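Local coordinates for Iron(III) ABC transporter, periplasmic iron-compound-binding protein (Vibrio cholerae, PDB 5GGY), which probably binds iron(III)-siderophore complexes such as ferric desferal in the periplasm and hands them to an ABC transporter for uptake, at residues A[164-169]-A[221-226]; A[173-178]-A[205-210]; A[192-197]-A[213-218]. One frame throughout, in Å; residues are numbered along the deposited sequence.

Contact 1 (A[164-169]-A[221-226])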
ATOM      1  N   THR A 164      18.395  12.075  -5.942  1.00 35.17           N
ATOM      2  CA  THR A 164      17.738  12.090  -7.246  1.00 28.64           C
ATOM      3  C   THR A 164      17.476  13.516  -7.718  1.00 32.30           C
ATOM      4  O   THR A 164      17.148  14.389  -6.916  1.00 32.07           O
ATOM      5  CB  THR A 164      16.413  11.323  -7.209  1.00 29.59           C
ATOM      6  OG1 THR A 164      15.593  11.744  -8.305  1.00 54.50           O
ATOM      7  CG2 THR A 164      15.683  11.596  -5.899  1.00 21.33           C
ATOM      8  N   LEU A 165      17.605  13.743  -9.023  1.00 15.39           N
ATOM      9  CA  LEU A 165      17.380  15.077  -9.569  1.00 33.25           C
ATOM     10  C   LEU A 165      17.094  15.080 -11.065  1.00 25.01           C
ATOM     11  O   LEU A 165      17.268  14.082 -11.754  1.00 30.10           O
ATOM     12  CB  LEU A 165      18.581  15.998  -9.263  1.00 34.03           C
ATOM     13  CG  LEU A 165      20.035  15.784  -9.717  1.00 33.90           C
ATOM     14  CD1 LEU A 165      20.617  14.463  -9.229  1.00 40.91           C
ATOM     15  CD2 LEU A 165      20.228  15.933 -11.227  1.00 18.56           C
ATOM     16  N   ARG A 166      16.631  16.229 -11.542  1.00 21.75           N
ATOM     17  CA  ARG A 166      16.585  16.534 -12.965  1.00 18.57           C
ATOM     18  C   ARG A 166      17.410  17.796 -13.204  1.00 29.36           C
ATOM     19  O   ARG A 166      17.581  18.615 -12.302  1.00 28.62           O
ATOM     20  CB  ARG A 166      15.149  16.741 -13.457  1.00 18.30           C
ATOM     21  CG  ARG A 166      14.276  15.496 -13.436  1.00 30.10           C
ATOM     22  CD  ARG A 166      12.915  15.788 -14.055  1.00 22.65           C
ATOM     23  NE  ARG A 166      11.961  14.701 -13.845  1.00 21.01           N
ATOM     24  CZ  ARG A 166      11.707  13.747 -14.734  1.00 17.65           C
ATOM     25  NH1 ARG A 166      10.821  12.797 -14.458  1.00 15.57           N
ATOM     26  NH2 ARG A 166      12.334  13.744 -15.902  1.00 18.36           N
ATOM     27  N   PHE A 167      17.921  17.951 -14.419  1.00 37.34           N
ATOM     28  CA  PHE A 167      18.686  19.138 -14.768  1.00 33.91           C
ATOM     29  C   PHE A 167      17.782  20.282 -15.209  1.00 39.33           C
ATOM     30  O   PHE A 167      16.991  20.131 -16.132  1.00 47.46           O
ATOM     31  CB  PHE A 167      19.692  18.827 -15.881  1.00 32.31           C
ATOM     32  CG  PHE A 167      20.902  18.070 -15.419  1.00 35.51           C
ATOM     33  CD1 PHE A 167      21.936  18.715 -14.761  1.00 34.70           C
ATOM     34  CD2 PHE A 167      21.009  16.714 -15.645  1.00 34.56           C
ATOM     35  CE1 PHE A 167      23.051  18.012 -14.335  1.00 30.81           C
ATOM     36  CE2 PHE A 167      22.120  16.011 -15.220  1.00 30.90           C
ATOM     37  CZ  PHE A 167      23.140  16.660 -14.566  1.00 24.05           C
ATOM     38  N   ALA A 168      17.898  21.424 -14.540  1.00 30.61           N
ATOM     39  CA  ALA A 168      17.211  22.635 -14.978  1.00 32.19           C
ATOM     40  C   ALA A 168      17.940  23.176 -16.197  1.00 41.67           C
ATOM     41  O   ALA A 168      17.339  23.618 -17.173  1.00 40.57           O
ATOM     42  CB  ALA A 168      17.175  23.664 -13.874  1.00 32.39           C
ATOM     43  N   ASN A 169      19.260  23.112 -16.115  1.00 43.35           N
ATOM     44  CA  ASN A 169      20.149  23.467 -17.202  1.00 41.29           C
ATOM     45  C   ASN A 169      21.512  22.873 -16.853  1.00 40.16           C
ATOM     46  O   ASN A 169      21.646  22.245 -15.807  1.00 27.08           O
ATOM     47  CB  ASN A 169      20.198  24.987 -17.402  1.00 38.51           C
ATOM     48  CG  ASN A 169      20.695  25.726 -16.186  1.00 37.35           C
ATOM     49  OD1 ASN A 169      21.883  25.696 -15.866  1.00 33.87           O
ATOM     50  ND2 ASN A 169      19.789  26.429 -15.518  1.00 45.39           N
ATOM     51  N   LEU A 221      21.592  10.037  -9.245  1.00 26.22           N
ATOM     52  CA  LEU A 221      20.748   9.611 -10.357  1.00 23.03           C
ATOM     53  C   LEU A 221      19.991  10.794 -10.954  1.00 23.72           C
ATOM     54  O   LEU A 221      19.375  11.571 -10.225  1.00 29.28           O
ATOM     55  CB  LEU A 221      19.759   8.533  -9.897  1.00 23.48           C
ATOM     56  CG  LEU A 221      20.346   7.214  -9.390  1.00 35.46           C
ATOM     57  CD1 LEU A 221      19.244   6.285  -8.907  1.00 25.40           C
ATOM     58  CD2 LEU A 221      21.173   6.547 -10.475  1.00 31.44           C
ATOM     59  N   TYR A 222      20.038  10.930 -12.278  1.00 20.26           N
ATOM     60  CA  TYR A 222      19.294  11.991 -12.949  1.00 25.05           C
ATOM     61  C   TYR A 222      18.359  11.429 -14.018  1.00 25.98           C
ATOM     62  O   TYR A 222      18.733  10.541 -14.784  1.00 23.96           O
ATOM     63  CB  TYR A 222      20.245  13.031 -13.558  1.00 19.96           C
ATOM     64  CG  TYR A 222      21.183  12.508 -14.626  1.00 30.35           C
ATOM     65  CD1 TYR A 222      20.840  12.572 -15.972  1.00 27.35           C
ATOM     66  CD2 TYR A 222      22.419  11.970 -14.291  1.00 28.00           C
ATOM     67  CE1 TYR A 222      21.694  12.103 -16.949  1.00 22.89           C
ATOM     68  CE2 TYR A 222      23.281  11.498 -15.263  1.00 25.50           C
ATOM     69  CZ  TYR A 222      22.914  11.567 -16.590  1.00 28.80           C
ATOM     70  OH  TYR A 222      23.769  11.097 -17.560  1.00 31.50           O
ATOM     71  N   PHE A 223      17.140  11.958 -14.060  1.00 29.80           N
ATOM     72  CA  PHE A 223      16.100  11.436 -14.941  1.00 29.00           C
ATOM     73  C   PHE A 223      16.206  11.955 -16.370  1.00 30.17           C
ATOM     74  O   PHE A 223      16.412  13.145 -16.602  1.00 31.23           O
ATOM     75  CB  PHE A 223      14.711  11.772 -14.388  1.00 29.67           C
ATOM     76  CG  PHE A 223      14.380  11.076 -13.100  1.00 32.07           C
ATOM     77  CD1 PHE A 223      14.170   9.711 -13.073  1.00 32.23           C
ATOM     78  CD2 PHE A 223      14.258  11.790 -11.921  1.00 30.93           C
ATOM     79  CE1 PHE A 223      13.859   9.069 -11.895  1.00 31.50           C
ATOM     80  CE2 PHE A 223      13.945  11.155 -10.742  1.00 33.05           C
ATOM     81  CZ  PHE A 223      13.748   9.792 -10.724  1.00 28.46           C
ATOM     82  N   LEU A 224      16.062  11.043 -17.324  1.00 23.27           N
ATOM     83  CA  LEU A 224      15.927  11.408 -18.726  1.00 27.33           C
ATOM     84  C   LEU A 224      14.462  11.760 -18.995  1.00 31.66           C
ATOM     85  O   LEU A 224      13.579  11.329 -18.257  1.00 24.03           O
ATOM     86  CB  LEU A 224      16.404  10.264 -19.625  1.00 31.75           C
ATOM     87  CG  LEU A 224      17.889   9.905 -19.512  1.00 32.26           C
ATOM     88  CD1 LEU A 224      18.233   8.728 -20.409  1.00 27.74           C
ATOM     89  CD2 LEU A 224      18.764  11.106 -19.841  1.00 27.37           C
ATOM     90  N   PRO A 225      14.191  12.552 -20.045  1.00 30.96           N
ATOM     91  CA  PRO A 225      15.129  13.126 -21.015  1.00 34.05           C
ATOM     92  C   PRO A 225      15.796  14.415 -20.550  1.00 24.49           C
ATOM     93  O   PRO A 225      15.219  15.194 -19.794  1.00 24.46           O
ATOM     94  CB  PRO A 225      14.237  13.402 -22.223  1.00 27.14           C
ATOM     95  CG  PRO A 225      12.920  13.736 -21.615  1.00 26.43           C
ATOM     96  CD  PRO A 225      12.793  12.865 -20.390  1.00 24.95           C
ATOM     97  N   PHE A 226      17.020  14.625 -21.021  1.00 30.22           N
ATOM     98  CA  PHE A 226      17.721  15.888 -20.847  1.00 33.97           C
ATOM     99  C   PHE A 226      18.534  16.187 -22.098  1.00 29.75           C
ATOM    100  O   PHE A 226      19.478  15.474 -22.424  1.00 30.49           O
ATOM    101  CB  PHE A 226      18.617  15.857 -19.606  1.00 34.79           C
ATOM    102  CG  PHE A 226      19.415  17.115 -19.408  1.00 31.60           C
ATOM    103  CD1 PHE A 226      20.773  17.060 -19.166  1.00 36.37           C
ATOM    104  CD2 PHE A 226      18.809  18.355 -19.482  1.00 26.58           C
ATOM    105  CE1 PHE A 226      21.508  18.213 -18.992  1.00 35.32           C
ATOM    106  CE2 PHE A 226      19.541  19.508 -19.310  1.00 36.15           C
ATOM    107  CZ  PHE A 226      20.890  19.437 -19.067  1.00 34.18           C
TER
HETATM  108  O   HOH W   1      14.383  15.461 -17.363  1.00 31.30           O
HETATM  109  O   HOH W   2      17.522  15.864 -16.076  1.00 20.35           O
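Leu165 N donates to Leu221 O at 3.0 Å, and Phe223 N donates to Leu165 O, joining strands 164-167 and 221-223 as parallel neighbours whose short axes diverge by 46°. Thr164 pairs with Leu221 and Leu165 with Tyr222. Beyond these pairs the backbones separate, and two waters and a set of aromatic rings join them. One water accepts from Phe167 N at 2.7 Å and donates to Phe223 O. A second water lies in the plane of the Arg166 guanidinium, at its edge; it accepts from NH2 and donates to Phe223 O and Pro225 O.

Phe167 sits between two rings. Its edge, led by CE2, points at one face of Tyr222 in a T-shaped pair, with planes 66° apart and Phe167 CE2 3.7 Å from Tyr222 CG. With Phe226 it forms an offset stack, planes 19° apart. Phe167 CB stands over the centre of the Phe226 ring, 3.4 Å from the centroid, in a CH-pi contact. Phe226 swings its ring away from its own backbone N, back toward Phe167. Val232 of helix 229-234 also touches Phe167 and Phe226.

Around Phe223, Arg166 lays one guanidinium face against CB, with NH2 3.4 Å from Phe223 CB. Its NE and NH1 bond to Tyr176 OH and Ser257 OG, which fix the direction of the head. On the other face of the sheet from Tyr222, Thr164 OG1 approaches Phe223 CE2. Tyr222 OH is held by Glu229. Adjacent parallel strands with an aromatic cluster at their C-terminal ends place this contact in the central sheet of one lobe of a periplasmic binding protein of the bacterial solute-binding protein 8 family.

Contact 2 (A[173-178]-A[205-210])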
ATOM      1  N   VAL A 173      20.165  22.531 -10.981  1.00 36.03           N
ATOM      2  CA  VAL A 173      19.616  21.204 -10.707  1.00 30.55           C
ATOM      3  C   VAL A 173      18.349  21.256  -9.846  1.00 26.19           C
ATOM      4  O   VAL A 173      18.241  22.070  -8.937  1.00 28.48           O
ATOM      5  CB  VAL A 173      20.690  20.314 -10.023  1.00 49.56           C
ATOM      6  CG1 VAL A 173      20.095  19.459  -8.921  1.00 51.64           C
ATOM      7  CG2 VAL A 173      21.405  19.461 -11.056  1.00 44.44           C
ATOM      8  N   PHE A 174      17.389  20.390 -10.163  1.00 36.40           N
ATOM      9  CA  PHE A 174      16.185  20.220  -9.353  1.00 30.99           C
ATOM     10  C   PHE A 174      16.295  19.003  -8.448  1.00 29.45           C
ATOM     11  O   PHE A 174      16.004  17.890  -8.866  1.00 21.41           O
ATOM     12  CB  PHE A 174      14.941  20.078 -10.234  1.00 30.28           C
ATOM     13  CG  PHE A 174      14.517  21.353 -10.905  1.00 32.13           C
ATOM     14  CD1 PHE A 174      14.226  22.483 -10.160  1.00 29.71           C
ATOM     15  CD2 PHE A 174      14.383  21.410 -12.280  1.00 32.31           C
ATOM     16  CE1 PHE A 174      13.829  23.654 -10.777  1.00 24.88           C
ATOM     17  CE2 PHE A 174      13.983  22.575 -12.901  1.00 34.11           C
ATOM     18  CZ  PHE A 174      13.707  23.699 -12.152  1.00 26.96           C
ATOM     19  N   LEU A 175      16.721  19.220  -7.210  1.00 29.41           N
ATOM     20  CA  LEU A 175      16.810  18.137  -6.234  1.00 20.56           C
ATOM     21  C   LEU A 175      15.428  17.740  -5.737  1.00 21.69           C
ATOM     22  O   LEU A 175      14.623  18.596  -5.374  1.00 18.30           O
ATOM     23  CB  LEU A 175      17.687  18.536  -5.046  1.00 22.84           C
ATOM     24  CG  LEU A 175      19.183  18.714  -5.302  1.00 23.28           C
ATOM     25  CD1 LEU A 175      19.897  19.092  -4.014  1.00 28.06           C
ATOM     26  CD2 LEU A 175      19.776  17.446  -5.890  1.00 18.91           C
ATOM     27  N   TYR A 176      15.156  16.440  -5.713  1.00 17.07           N
ATOM     28  CA  TYR A 176      13.862  15.959  -5.238  1.00 16.28           C
ATOM     29  C   TYR A 176      13.830  15.886  -3.717  1.00 16.29           C
ATOM     30  O   TYR A 176      14.707  15.291  -3.092  1.00 16.78           O
ATOM     31  CB  TYR A 176      13.526  14.604  -5.867  1.00 15.66           C
ATOM     32  CG  TYR A 176      13.068  14.758  -7.296  1.00 24.81           C
ATOM     33  CD1 TYR A 176      11.756  15.112  -7.589  1.00 22.28           C
ATOM     34  CD2 TYR A 176      13.955  14.595  -8.351  1.00 22.20           C
ATOM     35  CE1 TYR A 176      11.337  15.273  -8.891  1.00 28.04           C
ATOM     36  CE2 TYR A 176      13.544  14.755  -9.657  1.00 25.88           C
ATOM     37  CZ  TYR A 176      12.235  15.095  -9.921  1.00 31.44           C
ATOM     38  OH  TYR A 176      11.820  15.258 -11.220  1.00 38.50           O
ATOM     39  N   THR A 177      12.807  16.504  -3.135  1.00 17.89           N
ATOM     40  CA  THR A 177      12.746  16.726  -1.698  1.00 26.87           C
ATOM     41  C   THR A 177      11.988  15.630  -0.949  1.00 35.33           C
ATOM     42  O   THR A 177      11.586  14.626  -1.534  1.00 40.16           O
ATOM     43  CB  THR A 177      12.092  18.084  -1.387  1.00 32.99           C
ATOM     44  OG1 THR A 177      10.702  18.044  -1.733  1.00 26.51           O
ATOM     45  CG2 THR A 177      12.771  19.195  -2.181  1.00 17.29           C
ATOM     46  N   GLU A 178      11.796  15.846   0.350  1.00 45.67           N
ATOM     47  CA  GLU A 178      11.223  14.842   1.246  1.00 43.03           C
ATOM     48  C   GLU A 178       9.798  14.445   0.868  1.00 38.17           C
ATOM     49  O   GLU A 178       9.405  13.291   1.033  1.00 34.12           O
ATOM     50  CB  GLU A 178      11.245  15.355   2.689  1.00 50.33           C
ATOM     51  CG  GLU A 178      10.759  14.351   3.718  1.00 58.79           C
ATOM     52  CD  GLU A 178      10.698  14.931   5.117  1.00 64.35           C
ATOM     53  OE1 GLU A 178      10.431  14.163   6.067  1.00 63.06           O
ATOM     54  OE2 GLU A 178      10.918  16.151   5.268  1.00 65.13           O
ATOM     55  N   VAL A 205      13.559  21.327  -5.254  1.00 23.80           N
ATOM     56  CA  VAL A 205      14.223  22.582  -4.931  1.00 19.73           C
ATOM     57  C   VAL A 205      15.382  22.780  -5.906  1.00 25.40           C
ATOM     58  O   VAL A 205      16.078  21.827  -6.265  1.00 27.85           O
ATOM     59  CB  VAL A 205      14.724  22.620  -3.466  1.00 21.93           C
ATOM     60  CG1 VAL A 205      15.764  21.537  -3.204  1.00 18.53           C
ATOM     61  CG2 VAL A 205      15.279  24.002  -3.127  1.00 18.75           C
ATOM     62  N   GLN A 206      15.573  24.013  -6.356  1.00 33.52           N
ATOM     63  CA  GLN A 206      16.582  24.287  -7.369  1.00 35.44           C
ATOM     64  C   GLN A 206      17.932  24.621  -6.745  1.00 40.44           C
ATOM     65  O   GLN A 206      18.032  25.476  -5.862  1.00 37.26           O
ATOM     66  CB  GLN A 206      16.130  25.424  -8.285  1.00 31.63           C
ATOM     67  CG  GLN A 206      17.014  25.601  -9.503  1.00 35.03           C
ATOM     68  CD  GLN A 206      16.451  26.593 -10.497  1.00 38.67           C
ATOM     69  OE1 GLN A 206      15.330  27.076 -10.340  1.00 44.80           O
ATOM     70  NE2 GLN A 206      17.227  26.900 -11.529  1.00 35.34           N
ATOM     71  N   LYS A 207      18.969  23.934  -7.216  1.00 42.93           N
ATOM     72  CA  LYS A 207      20.321  24.127  -6.709  1.00 38.67           C
ATOM     73  C   LYS A 207      21.318  24.382  -7.832  1.00 40.53           C
ATOM     74  O   LYS A 207      21.125  23.929  -8.960  1.00 39.66           O
ATOM     75  CB  LYS A 207      20.771  22.906  -5.903  1.00 33.22           C
ATOM     76  CG  LYS A 207      19.990  22.667  -4.626  1.00 39.25           C
ATOM     77  CD  LYS A 207      20.171  23.817  -3.653  1.00 46.45           C
ATOM     78  CE  LYS A 207      19.481  23.536  -2.329  1.00 46.54           C
ATOM     79  NZ  LYS A 207      19.591  24.700  -1.403  1.00 48.78           N
ATOM     80  N   ARG A 208      22.382  25.114  -7.513  1.00 46.65           N
ATOM     81  CA  ARG A 208      23.525  25.229  -8.408  1.00 47.12           C
ATOM     82  C   ARG A 208      24.153  23.849  -8.556  1.00 43.94           C
ATOM     83  O   ARG A 208      24.140  23.060  -7.610  1.00 51.15           O
ATOM     84  CB  ARG A 208      24.549  26.230  -7.870  1.00 52.00           C
ATOM     85  CG  ARG A 208      23.986  27.607  -7.550  1.00 60.47           C
ATOM     86  CD  ARG A 208      25.063  28.506  -6.958  1.00 70.86           C
ATOM     87  NE  ARG A 208      25.700  27.898  -5.793  1.00 77.50           N
ATOM     88  CZ  ARG A 208      25.340  28.128  -4.535  1.00 82.57           C
ATOM     89  NH1 ARG A 208      24.344  28.964  -4.270  1.00 84.16           N
ATOM     90  NH2 ARG A 208      25.977  27.527  -3.540  1.00 83.14           N
ATOM     91  N   LEU A 209      24.692  23.550  -9.735  1.00 41.84           N
ATOM     92  CA  LEU A 209      25.284  22.238  -9.976  1.00 41.94           C
ATOM     93  C   LEU A 209      26.453  21.973  -9.034  1.00 41.85           C
ATOM     94  O   LEU A 209      26.667  20.840  -8.601  1.00 35.43           O
ATOM     95  CB  LEU A 209      25.744  22.107 -11.429  1.00 35.60           C
ATOM     96  CG  LEU A 209      26.399  20.774 -11.802  1.00 31.58           C
ATOM     97  CD1 LEU A 209      25.425  19.617 -11.597  1.00 31.94           C
ATOM     98  CD2 LEU A 209      26.931  20.791 -13.230  1.00 30.71           C
ATOM     99  N   SER A 210      27.197  23.026  -8.709  1.00 39.26           N
ATOM    100  CA  SER A 210      28.354  22.917  -7.826  1.00 42.91           C
ATOM    101  C   SER A 210      27.996  22.414  -6.426  1.00 38.68           C
ATOM    102  O   SER A 210      28.856  21.906  -5.706  1.00 34.27           O
ATOM    103  CB  SER A 210      29.057  24.270  -7.720  1.00 44.38           C
ATOM    104  OG  SER A 210      28.171  25.261  -7.228  1.00 46.44           O
TER
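Val173 opens an antiparallel pairing with strand 205-208, at one side of the mixed sheet of this lobe. Its N donates to Lys207 O, and its O accepts from Lys207 N, each bond 2.6 Å long. This is a hydrogen-bonded pair. Val173 O also receives a CA-H contact from Gln206. Val173 CG2 reaches Leu209 CD1, where the second segment leaves the strand and enters a 3-10 turn. Leu165 and Phe167 of the neighbouring strand touch Val173 as well.

Phe174 faces Gln206 in the non-hydrogen-bonded pair, the CA atoms 4.5 Å apart. The two side chains share the opposite face of the sheet from Val173. Gln206 stretches out fully, its CG opposite the backbone N (chi1 -170°); this lays CB, CG and the amide past the CE1 corner of Phe174. Gln206 OE1 lies 3.8 Å from Phe174 CE1, with amide and ring planes 56° apart. Gln206 NE2 is anchored by Ser172 OG.

Leu175 restores the hydrogen-bonded pattern. Its N donates to Val205 O at 2.8 Å, and its O accepts from Val205 N. Leu175 CD1 packs at 3.6 Å on Lys207 CG. The lysine bends at chi2 (-63°), and its end leads away from strand 173-176. Leu175 CB meets Val205 CG1.

Thr177 follows the strand. Its OG1 is hydrogen-bonded to Asn179 OD1, while its methyl turns to the partner strand, with Thr177 CG2 3.9 Å from Val205 CG1.

Contact 3 (A[192-197]-A[213-218])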
ATOM      1  N   SER A 192      18.752   5.320   1.383  1.00 45.44           N
ATOM      2  CA  SER A 192      18.782   6.545   2.174  1.00 47.47           C
ATOM      3  C   SER A 192      19.109   7.743   1.285  1.00 42.84           C
ATOM      4  O   SER A 192      19.548   7.579   0.148  1.00 29.67           O
ATOM      5  CB  SER A 192      19.794   6.426   3.317  1.00 48.90           C
ATOM      6  OG  SER A 192      21.031   5.909   2.859  1.00 48.96           O
ATOM      7  N   SER A 193      18.890   8.945   1.807  1.00 47.08           N
ATOM      8  CA  SER A 193      19.108  10.164   1.035  1.00 34.90           C
ATOM      9  C   SER A 193      20.523  10.701   1.220  1.00 37.88           C
ATOM     10  O   SER A 193      20.996  10.849   2.345  1.00 45.61           O
ATOM     11  CB  SER A 193      18.088  11.232   1.432  1.00 33.84           C
ATOM     12  OG  SER A 193      16.766  10.721   1.374  1.00 35.61           O
ATOM     13  N   ALA A 194      21.193  10.994   0.110  1.00 42.94           N
ATOM     14  CA  ALA A 194      22.549  11.528   0.154  1.00 44.12           C
ATOM     15  C   ALA A 194      22.527  13.022   0.446  1.00 42.06           C
ATOM     16  O   ALA A 194      23.441  13.555   1.075  1.00 50.68           O
ATOM     17  CB  ALA A 194      23.277  11.252  -1.152  1.00 45.57           C
ATOM     18  N   LEU A 195      21.476  13.693  -0.017  1.00 35.85           N
ATOM     19  CA  LEU A 195      21.342  15.131   0.166  1.00 32.34           C
ATOM     20  C   LEU A 195      19.890  15.496   0.455  1.00 36.18           C
ATOM     21  O   LEU A 195      19.202  16.043  -0.410  1.00 28.10           O
ATOM     22  CB  LEU A 195      21.845  15.874  -1.074  1.00 35.41           C
ATOM     23  CG  LEU A 195      22.488  17.246  -0.856  1.00 37.34           C
ATOM     24  CD1 LEU A 195      23.671  17.138   0.093  1.00 27.34           C
ATOM     25  CD2 LEU A 195      22.922  17.839  -2.187  1.00 44.56           C
ATOM     26  N   PRO A 196      19.422  15.194   1.679  1.00 37.87           N
ATOM     27  CA  PRO A 196      18.021  15.379   2.081  1.00 35.51           C
ATOM     28  C   PRO A 196      17.567  16.833   1.990  1.00 31.08           C
ATOM     29  O   PRO A 196      18.331  17.742   2.319  1.00 26.46           O
ATOM     30  CB  PRO A 196      18.004  14.888   3.533  1.00 29.61           C
ATOM     31  CG  PRO A 196      19.413  15.026   4.000  1.00 24.13           C
ATOM     32  CD  PRO A 196      20.259  14.730   2.800  1.00 23.46           C
ATOM     33  N   GLN A 197      16.330  17.037   1.547  1.00 29.96           N
ATOM     34  CA  GLN A 197      15.801  18.378   1.324  1.00 26.29           C
ATOM     35  C   GLN A 197      14.432  18.575   1.970  1.00 21.75           C
ATOM     36  O   GLN A 197      13.614  17.653   2.002  1.00 28.46           O
ATOM     37  CB  GLN A 197      15.710  18.666  -0.176  1.00 30.83           C
ATOM     38  CG  GLN A 197      17.044  18.610  -0.908  1.00 36.97           C
ATOM     39  CD  GLN A 197      17.971  19.750  -0.525  1.00 45.78           C
ATOM     40  OE1 GLN A 197      17.521  20.844  -0.187  1.00 46.12           O
ATOM     41  NE2 GLN A 197      19.275  19.497  -0.576  1.00 51.87           N
ATOM     42  N   GLN A 213      28.771  18.864  -5.057  1.00 28.93           N
ATOM     43  CA  GLN A 213      30.078  18.523  -4.504  1.00 37.77           C
ATOM     44  C   GLN A 213      29.939  17.956  -3.097  1.00 42.49           C
ATOM     45  O   GLN A 213      30.760  17.151  -2.659  1.00 38.94           O
ATOM     46  CB  GLN A 213      31.001  19.741  -4.480  1.00 38.12           C
ATOM     47  CG  GLN A 213      31.698  20.034  -5.793  1.00 38.86           C
ATOM     48  CD  GLN A 213      32.634  21.221  -5.686  1.00 43.02           C
ATOM     49  OE1 GLN A 213      33.843  21.095  -5.884  1.00 53.97           O
ATOM     50  NE2 GLN A 213      32.079  22.384  -5.366  1.00 44.30           N
ATOM     51  N   HIS A 214      28.886  18.370  -2.397  1.00 45.67           N
ATOM     52  CA  HIS A 214      28.630  17.893  -1.042  1.00 41.38           C
ATOM     53  C   HIS A 214      28.189  16.433  -1.017  1.00 40.39           C
ATOM     54  O   HIS A 214      27.972  15.864   0.051  1.00 47.53           O
ATOM     55  CB  HIS A 214      27.572  18.763  -0.361  1.00 33.14           C
ATOM     56  CG  HIS A 214      28.124  20.010   0.256  1.00 34.06           C
ATOM     57  ND1 HIS A 214      27.535  21.248   0.089  1.00 39.62           N
ATOM     58  CD2 HIS A 214      29.203  20.216   1.043  1.00 36.99           C
ATOM     59  CE1 HIS A 214      28.232  22.157   0.742  1.00 37.59           C
ATOM     60  NE2 HIS A 214      29.253  21.555   1.333  1.00 36.62           N
ATOM     61  N   VAL A 215      28.056  15.829  -2.193  1.00 41.30           N
ATOM     62  CA  VAL A 215      27.704  14.420  -2.278  1.00 41.22           C
ATOM     63  C   VAL A 215      28.962  13.564  -2.421  1.00 37.10           C
ATOM     64  O   VAL A 215      29.236  13.003  -3.484  1.00 37.49           O
ATOM     65  CB  VAL A 215      26.745  14.141  -3.451  1.00 45.55           C
ATOM     66  CG1 VAL A 215      26.153  12.743  -3.331  1.00 42.57           C
ATOM     67  CG2 VAL A 215      25.634  15.180  -3.481  1.00 45.29           C
ATOM     68  N   GLU A 216      29.735  13.497  -1.341  1.00 39.04           N
ATOM     69  CA  GLU A 216      30.847  12.562  -1.246  1.00 48.99           C
ATOM     70  C   GLU A 216      30.274  11.160  -1.116  1.00 63.76           C
ATOM     71  O   GLU A 216      30.853  10.180  -1.583  1.00 45.12           O
ATOM     72  CB  GLU A 216      31.734  12.892  -0.044  1.00 47.98           C
ATOM     73  CG  GLU A 216      32.281  14.312  -0.035  1.00 46.62           C
ATOM     74  CD  GLU A 216      33.531  14.460  -0.879  1.00 54.79           C
ATOM     75  OE1 GLU A 216      34.374  13.539  -0.855  1.00 57.97           O
ATOM     76  OE2 GLU A 216      33.672  15.493  -1.567  1.00 62.37           O
ATOM     77  N   GLN A 217      29.108  11.095  -0.483  1.00 96.57           N
ATOM     78  CA  GLN A 217      28.463   9.838  -0.141  1.00100.35           C
ATOM     79  C   GLN A 217      27.685   9.226  -1.300  1.00 96.07           C
ATOM     80  O   GLN A 217      26.572   9.647  -1.613  1.00 98.61           O
ATOM     81  CB  GLN A 217      27.533  10.051   1.057  1.00100.00           C
ATOM     82  CG  GLN A 217      26.683  11.313   0.955  1.00 96.52           C
ATOM     83  CD  GLN A 217      26.431  11.955   2.302  1.00101.51           C
ATOM     84  OE1 GLN A 217      26.070  11.283   3.267  1.00109.43           O
ATOM     85  NE2 GLN A 217      26.631  13.266   2.377  1.00100.33           N
ATOM     86  N   GLY A 218      28.282   8.231  -1.943  1.00 90.20           N
ATOM     87  CA  GLY A 218      27.546   7.382  -2.857  1.00 78.28           C
ATOM     88  C   GLY A 218      27.107   7.963  -4.187  1.00 61.43           C
ATOM     89  O   GLY A 218      27.899   8.548  -4.923  1.00 68.55           O
TER
HETATM   90  O   HOH W   3      23.759  10.733   4.054  1.00 34.86           O
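Ala194 and Leu195 meet Val215 where two loops of the mixed-sheet lobe pack together. One loop follows strand 192-193. The other connects strand 204-208 to strand 219-223 and starts from a 3-10 turn. No hydrogen bond runs directly between the segments.

The apolar part is the closer-packed one. Val215 divides its two methyls between two residues. CG1 points away from the backbone N (chi1 -167°) and meets Ala194 CB at 3.9 Å. CG2, beside the backbone N, meets Leu195 CD2 at 4.0 Å, the leucine and valine side chains lying at a slant to each other. Ala194 CB also comes within 3.7 Å of Gln217 O. Both Ala194 and Val215 are buried. Val163 of strand 161-167 touches Ala194 and Leu195, and Phe243 of helix 242-245 touches Val215, which places the pair between the sheet and helix 242-245.

The outer side is looser. His214 gives little more than its CB, 4.3 Å from Leu195 CD1, and its imidazole leads away. Gln217 is exposed and poorly ordered. Its CG lies 4.0 Å from Ala194 CB. The chain bends at chi2, and the amide as modelled lies beside the Ala194 carbonyl. Gln217 NE2 is 3.5 Å from Ala194 O, but the angle is too poor for a hydrogen bond. A water lies between Ser193 O and Gln217 OE1. This link is doubtful, because the glutamine is poorly ordered and the water sits unusually close to Gln217 OE1, at 2.5 Å.

Overall arrangement
Contacts 1 and 2 are sheet pairings, and contact 3 joins two loops. Strand 161-167 supplies one side of contact 1 and lies beside strand 172-176 of contact 2. Arg166 O with Phe174 N, and Ala168 CB packing on the Phe174 ring, tie the two contacts together. Contact 1 is the buried one, parallel and rich in aromatic rings. Contact 2 is antiparallel and partly buried, with Gln206 and Lys207 at its margins, on opposite faces. Contact 3 lies farthest from the chain centre, about 21 Å from it to the contact's centre, and rests on a few apolar side chains, without a direct hydrogen bond. Gln197 links it to contact 2 through Glu178 N and packing on Thr177.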